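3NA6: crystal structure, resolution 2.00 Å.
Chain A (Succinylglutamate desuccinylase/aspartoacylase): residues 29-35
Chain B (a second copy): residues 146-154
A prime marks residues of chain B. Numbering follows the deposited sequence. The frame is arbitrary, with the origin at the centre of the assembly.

Chain A, residues 29-35: RDDSAWG
Chain B, residues 146-154: SGGKTLDFV

The contact joins a loop of chain A to a turn and short strand of chain B, burying 293 Å² summed over both sides. Register is set by Ser32 and Thr150′, whose CA atoms lie 5.7 Å apart.

Chain A bends through a type I turn from Arg29 to Ser32, with Asp30 at phi/psi -53/-44 and Asp31 at -89/4. Ser32 N donates to Arg29 O and Arg29 N to Ser32 O, both at 3.0 Å. Arg29 (chi1 p, chi2 m, chi3 t) braces the turn through a salt bridge, NE to Asp31 OD1 at 2.8 Å, although its hydrogen bond is weak at 130°. In chain B, a second type I turn runs from Gly148′ (86/-174) to Leu151′, closed by a weak bond from Leu151′ N to Gly148′ O at 3.4 Å; strand 151-153 begins at that same Leu151′.

Thr150′ (-106/-4, chi1 p) is the principal bump, with 70 Å² covered, and its CG2 and OG1 fit against the chain A backbone from Asp30 to Ala33. The methyl CG2 rests on the turn, 3.5 Å from both Asp30 O and Asp31 C and 3.7 Å from Ser32 N. Its OG1 lies 3.0 Å from Ala33 N. A water hydrogen-bonded to Thr150′ OG1 at 3.0 Å also accepts from Trp34 N at 2.9 Å, linking the chains.

Ala33 (-64/-35) directs CB toward chain B, where it lies 3.4 Å from Thr150′ OG1, 4.0 Å from Leu151′ CD1 and 4.4 Å from Gly147′ O, a small knob among three residues. Trp34 (-120/50, chi1 t, chi2 -30°) has its CA-to-CB bond sideways to chain B and extends the apolar patch: Leu151′ (m, t) brings CD1 to the indole edge, 3.7 Å from Trp34 CE3. Farther along, the CA-to-CB bond of Phe153′ (chi1 m, chi2 92°) is also sideways, but its ring tip approaches, with CZ 4.1 Å from Trp34 CZ3 at an oblique angle.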

# COMPACT_ATOMS: atom_id res chain seq x y z
N ARG A 29 -11.10 10.88 11.79
CA ARG A 29 -9.91 10.16 11.33
C ARG A 29 -8.95 11.10 10.61
O ARG A 29 -9.29 12.28 10.47
CB ARG A 29 -10.28 8.95 10.46
CG ARG A 29 -10.82 9.29 9.05
CD ARG A 29 -12.27 9.74 9.04
NE ARG A 29 -12.74 9.90 7.66
CZ ARG A 29 -13.95 10.31 7.30
NH1 ARG A 29 -14.86 10.62 8.20
NH2 ARG A 29 -14.25 10.42 6.03
N ASP A 30 -7.78 10.61 10.17
CA ASP A 30 -6.73 11.50 9.64
C ASP A 30 -7.26 12.41 8.53
O ASP A 30 -6.95 13.58 8.51
CB ASP A 30 -5.56 10.70 9.06
CG ASP A 30 -4.71 9.99 10.13
OD1 ASP A 30 -4.83 10.28 11.33
OD2 ASP A 30 -3.92 9.13 9.73
N ASP A 31 -8.05 11.85 7.60
CA ASP A 31 -8.55 12.63 6.45
C ASP A 31 -9.89 13.35 6.68
O ASP A 31 -10.43 13.97 5.77
CB ASP A 31 -8.62 11.77 5.18
CG ASP A 31 -9.76 10.78 5.18
OD1 ASP A 31 -10.58 10.78 6.11
OD2 ASP A 31 -9.84 10.00 4.22
N SER A 32 -10.40 13.29 7.91
CA SER A 32 -11.55 14.10 8.32
C SER A 32 -11.70 14.12 9.82
O SER A 32 -12.30 13.21 10.39
CB SER A 32 -12.87 13.57 7.70
OG SER A 32 -13.88 14.52 7.95
N ALA A 33 -11.18 15.17 10.45
CA ALA A 33 -11.18 15.29 11.90
C ALA A 33 -12.60 15.36 12.43
O ALA A 33 -12.90 14.82 13.49
CB ALA A 33 -10.38 16.52 12.36
N TRP A 34 -13.49 16.00 11.69
CA TRP A 34 -14.86 16.19 12.17
C TRP A 34 -15.81 15.53 11.19
O TRP A 34 -16.73 16.17 10.68
CB TRP A 34 -15.13 17.70 12.20
CG TRP A 34 -16.10 18.18 13.22
CD1 TRP A 34 -17.17 17.51 13.75
CD2 TRP A 34 -16.11 19.48 13.82
NE1 TRP A 34 -17.84 18.31 14.65
CE2 TRP A 34 -17.21 19.53 14.71
CE3 TRP A 34 -15.31 20.63 13.66
CZ2 TRP A 34 -17.51 20.66 15.45
CZ3 TRP A 34 -15.60 21.73 14.40
CH2 TRP A 34 -16.70 21.75 15.30
N GLY A 35 -15.54 14.28 10.85
CA GLY A 35 -16.27 13.59 9.78
C GLY A 35 -17.30 12.59 10.29
O GLY A 35 -17.46 12.42 11.51
N SER B 146 -4.53 22.51 17.33
CA SER B 146 -4.89 23.29 16.14
C SER B 146 -5.81 22.38 15.30
O SER B 146 -6.07 21.24 15.68
CB SER B 146 -3.63 23.70 15.38
OG SER B 146 -2.80 24.42 16.30
N GLY B 147 -6.36 22.90 14.20
CA GLY B 147 -7.32 22.15 13.42
C GLY B 147 -6.83 20.86 12.80
O GLY B 147 -7.60 19.91 12.64
N GLY B 148 -5.56 20.80 12.45
CA GLY B 148 -5.02 19.68 11.70
C GLY B 148 -5.23 19.90 10.21
O GLY B 148 -5.74 20.94 9.80
N LYS B 149 -4.89 18.89 9.40
CA LYS B 149 -4.94 19.00 7.94
C LYS B 149 -6.33 19.29 7.37
O LYS B 149 -6.46 19.82 6.29
CB LYS B 149 -4.38 17.72 7.29
CG LYS B 149 -2.86 17.64 7.28
CD LYS B 149 -2.39 16.25 6.77
CE LYS B 149 -0.88 16.24 6.56
NZ LYS B 149 -0.39 14.90 6.22
N THR B 150 -7.37 18.93 8.10
CA THR B 150 -8.71 18.98 7.57
C THR B 150 -9.56 20.14 8.10
O THR B 150 -10.67 20.35 7.60
CB THR B 150 -9.45 17.65 7.82
OG1 THR B 150 -9.79 17.55 9.21
CG2 THR B 150 -8.55 16.46 7.39
N LEU B 151 -9.04 20.93 9.04
CA LEU B 151 -9.84 21.98 9.69
C LEU B 151 -9.00 23.22 9.98
O LEU B 151 -7.78 23.15 10.20
CB LEU B 151 -10.40 21.48 11.03
CG LEU B 151 -11.59 20.55 11.13
CD1 LEU B 151 -11.83 20.29 12.61
CD2 LEU B 151 -12.88 21.12 10.45
N ASP B 152 -9.68 24.36 10.03
CA ASP B 152 -9.01 25.63 10.42
C ASP B 152 -9.95 26.38 11.34
O ASP B 152 -11.14 26.32 11.16
CB ASP B 152 -8.67 26.42 9.18
CG ASP B 152 -7.58 27.46 9.40
OD1 ASP B 152 -7.09 27.62 10.54
OD2 ASP B 152 -7.27 28.16 8.41
N PHE B 153 -9.39 27.01 12.36
CA PHE B 153 -10.13 27.71 13.39
C PHE B 153 -9.58 29.11 13.57
O PHE B 153 -8.39 29.33 13.38
CB PHE B 153 -9.94 27.02 14.75
CG PHE B 153 -10.63 25.72 14.89
CD1 PHE B 153 -9.99 24.55 14.59
CD2 PHE B 153 -11.91 25.66 15.43
CE1 PHE B 153 -10.62 23.34 14.77
CE2 PHE B 153 -12.54 24.42 15.61
CZ PHE B 153 -11.87 23.27 15.27
N VAL B 154 -10.43 30.05 13.98
CA VAL B 154 -9.91 31.30 14.53
C VAL B 154 -9.06 30.92 15.75
O VAL B 154 -9.38 29.94 16.43
CB VAL B 154 -11.01 32.32 14.91
CG1 VAL B 154 -11.74 32.80 13.66
CG2 VAL B 154 -11.99 31.73 15.92
O HOH W 1 -12.75 17.62 9.43